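Local atomic coordinates of GGDEF family protein (Vibrio cholerae, PDB entry 5GZS), a protein that is a diguanylate cyclase, CdgH, whose periplasmic portion, related to family 3 solute-binding proteins, binds arginine and probably senses it to regulate c-di-GMP synthesis. Residues D324-V329 against D402-F408. Numbering follows the deposited sequence.
Sequences DVYSNV and DTMIGSF
Ile405 lies along the backbone of Tyr326 to Val329, where the loop between strands 312-318 and 337-340 passes a turn interrupting edge strand 399-410. The C-H of Ile405 CA points almost straight at Ser327 O (3.3 Å, 165° at the hydrogen). CB stands farther from that same oxygen, and there the chain forks. Ile405 CG1, anti to the carbonyl carbon (chi1 -80°), runs alongside Asn328 CA at 3.7 Å; Ile405 CD1, whose placing is doubtful, lies 3.9 Å from Tyr326 CB. The other branch, Ile405 CG2, approaches Val329 N at 4.0 Å. Val329 then carries the packing onward, its CG1 meeting Phe408 CD2 at 3.8 Å, obliquely to the ring. Leu348 of helix 344-352 also touches Phe408, and Met352 touches both side chains. At the other end, the poorly ordered selenomethionine Met404 crosses Asp324 at about a right angle, its SE near Asp324 OD1. Gln441 of the second subunit packs on both residues, placing this end at the dimer interface. The turn is held from within, Asp402 O accepting from Gly406 N (2.8 Å) and more weakly from Ile405 N. This is structural packing in the second solute-binding-like region; the arginine pocket belongs to the first. No hydrogen bond joins 324-329 to 402-408: side chains pack on each other and on backbone, chiefly Met404, Ile405 and Val329, with one C-H...O contact.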
loop_
_atom_site.group_PDB
_atom_site.type_symbol
_atom_site.label_atom_id
_atom_site.label_comp_id
_atom_site.label_asym_id
_atom_site.label_seq_id
_atom_site.Cartn_x
_atom_site.Cartn_y
_atom_site.Cartn_z
ATOM N N ASP A 324 -1.755 23.806 3.500
ATOM C CA ASP A 324 -2.643 23.070 4.400
ATOM C C ASP A 324 -4.065 23.604 4.397
ATOM O O ASP A 324 -4.804 23.427 5.360
ATOM C CB ASP A 324 -2.083 23.089 5.816
ATOM C CG ASP A 324 -0.710 22.470 5.896
ATOM O OD1 ASP A 324 -0.457 21.520 5.120
ATOM O OD2 ASP A 324 0.107 22.925 6.731
ATOM N N VAL A 325 -4.446 24.263 3.310
ATOM C CA VAL A 325 -5.825 24.681 3.137
ATOM C C VAL A 325 -6.617 23.499 2.611
ATOM O O VAL A 325 -7.780 23.307 2.967
ATOM C CB VAL A 325 -5.943 25.884 2.184
ATOM C CG1 VAL A 325 -7.394 26.151 1.825
ATOM C CG2 VAL A 325 -5.308 27.106 2.817
ATOM N N TYR A 326 -5.959 22.688 1.783
ATOM C CA TYR A 326 -6.595 21.535 1.153
ATOM C C TYR A 326 -5.848 20.252 1.449
ATOM O O TYR A 326 -4.622 20.212 1.382
ATOM C CB TYR A 326 -6.679 21.716 -0.360
ATOM C CG TYR A 326 -7.133 23.070 -0.821
ATOM C CD1 TYR A 326 -8.454 23.466 -0.665
ATOM C CD2 TYR A 326 -6.249 23.944 -1.453
ATOM C CE1 TYR A 326 -8.885 24.704 -1.108
ATOM C CE2 TYR A 326 -6.673 25.181 -1.904
ATOM C CZ TYR A 326 -7.992 25.554 -1.723
ATOM O OH TYR A 326 -8.420 26.778 -2.156
ATOM N N SER A 327 -6.587 19.190 1.732
ATOM C CA SER A 327 -5.956 17.947 2.127
ATOM C C SER A 327 -6.086 16.889 1.040
ATOM O O SER A 327 -5.287 15.944 1.004
ATOM C CB SER A 327 -6.542 17.454 3.440
ATOM O OG SER A 327 -7.848 16.954 3.250
ATOM N N ASN A 328 -7.067 17.048 0.144
ATOM C CA ASN A 328 -7.057 16.284 -1.116
ATOM C C ASN A 328 -7.680 16.999 -2.336
ATOM O O ASN A 328 -8.449 17.933 -2.200
ATOM C CB ASN A 328 -7.724 14.922 -0.904
ATOM C CG ASN A 328 -9.207 15.017 -0.800
ATOM O OD1 ASN A 328 -9.894 15.130 -1.815
ATOM N ND2 ASN A 328 -9.729 14.971 0.432
ATOM N N VAL A 329 -7.356 16.520 -3.533
ATOM C CA VAL A 329 -7.533 17.298 -4.755
ATOM C C VAL A 329 -8.994 17.614 -5.110
ATOM O O VAL A 329 -9.266 18.571 -5.839
ATOM C CB VAL A 329 -6.824 16.590 -5.962
ATOM C CG1 VAL A 329 -7.423 15.220 -6.270
ATOM C CG2 VAL A 329 -6.827 17.481 -7.196
ATOM N N ASP A 402 2.525 20.272 -2.704
ATOM C CA ASP A 402 1.626 20.384 -1.620
ATOM C C ASP A 402 1.567 19.082 -0.861
ATOM O O ASP A 402 0.593 18.346 -0.957
ATOM C CB ASP A 402 0.264 20.749 -2.151
ATOM C CG ASP A 402 -0.628 21.288 -1.098
ATOM O OD1 ASP A 402 -0.144 21.676 -0.039
ATOM O OD2 ASP A 402 -1.828 21.338 -1.325
ATOM N N THR A 403 2.604 18.797 -0.081
ATOM C CA THR A 403 2.532 17.628 0.769
ATOM C C THR A 403 1.150 17.318 1.330
ATOM O O THR A 403 0.872 16.198 1.642
ATOM C CB THR A 403 3.551 17.737 1.931
ATOM O OG1 THR A 403 2.974 18.428 3.044
ATOM C CG2 THR A 403 4.824 18.487 1.520
HETATM N N MSE A 404 0.313 18.304 1.532
HETATM C CA MSE A 404 -0.924 18.015 2.212
HETATM C C MSE A 404 -1.710 17.134 1.319
HETATM O O MSE A 404 -2.161 16.081 1.717
HETATM C CB MSE A 404 -1.693 19.302 2.511
HETATM C CG MSE A 404 -2.939 19.086 3.355
HETATM SE SE MSE A 404 -2.686 19.375 5.233
HETATM C CE MSE A 404 -1.906 17.644 5.679
ATOM N N ILE A 405 -1.891 17.560 0.093
ATOM C CA ILE A 405 -2.663 16.750 -0.784
ATOM C C ILE A 405 -1.812 15.535 -1.012
ATOM O O ILE A 405 -2.296 14.430 -1.016
ATOM C CB ILE A 405 -2.989 17.508 -2.066
ATOM C CG1 ILE A 405 -4.162 18.446 -1.837
ATOM C CG2 ILE A 405 -3.337 16.560 -3.196
ATOM C CD1 ILE A 405 -3.997 19.798 -2.451
ATOM N N GLY A 406 -0.527 15.752 -1.187
ATOM C CA GLY A 406 0.346 14.666 -1.542
ATOM C C GLY A 406 -0.041 13.932 -2.805
ATOM O O GLY A 406 -0.732 14.408 -3.661
ATOM N N SER A 407 0.444 12.724 -2.893
ATOM C CA SER A 407 0.163 11.825 -3.999
ATOM C C SER A 407 -1.320 11.614 -4.015
ATOM O O SER A 407 -1.849 10.880 -3.193
ATOM C CB SER A 407 0.875 10.485 -3.857
ATOM O OG SER A 407 2.277 10.632 -3.977
ATOM N N PHE A 408 -1.995 12.287 -4.929
ATOM C CA PHE A 408 -3.428 12.151 -5.041
ATOM C C PHE A 408 -3.806 11.040 -5.999
ATOM O O PHE A 408 -4.988 10.753 -6.154
ATOM C CB PHE A 408 -4.053 13.465 -5.499
ATOM C CG PHE A 408 -3.660 13.872 -6.889
ATOM C CD1 PHE A 408 -2.464 14.545 -7.121
ATOM C CD2 PHE A 408 -4.486 13.589 -7.958
ATOM C CE1 PHE A 408 -2.099 14.924 -8.389
ATOM C CE2 PHE A 408 -4.137 13.964 -9.239
ATOM C CZ PHE A 408 -2.937 14.640 -9.458
#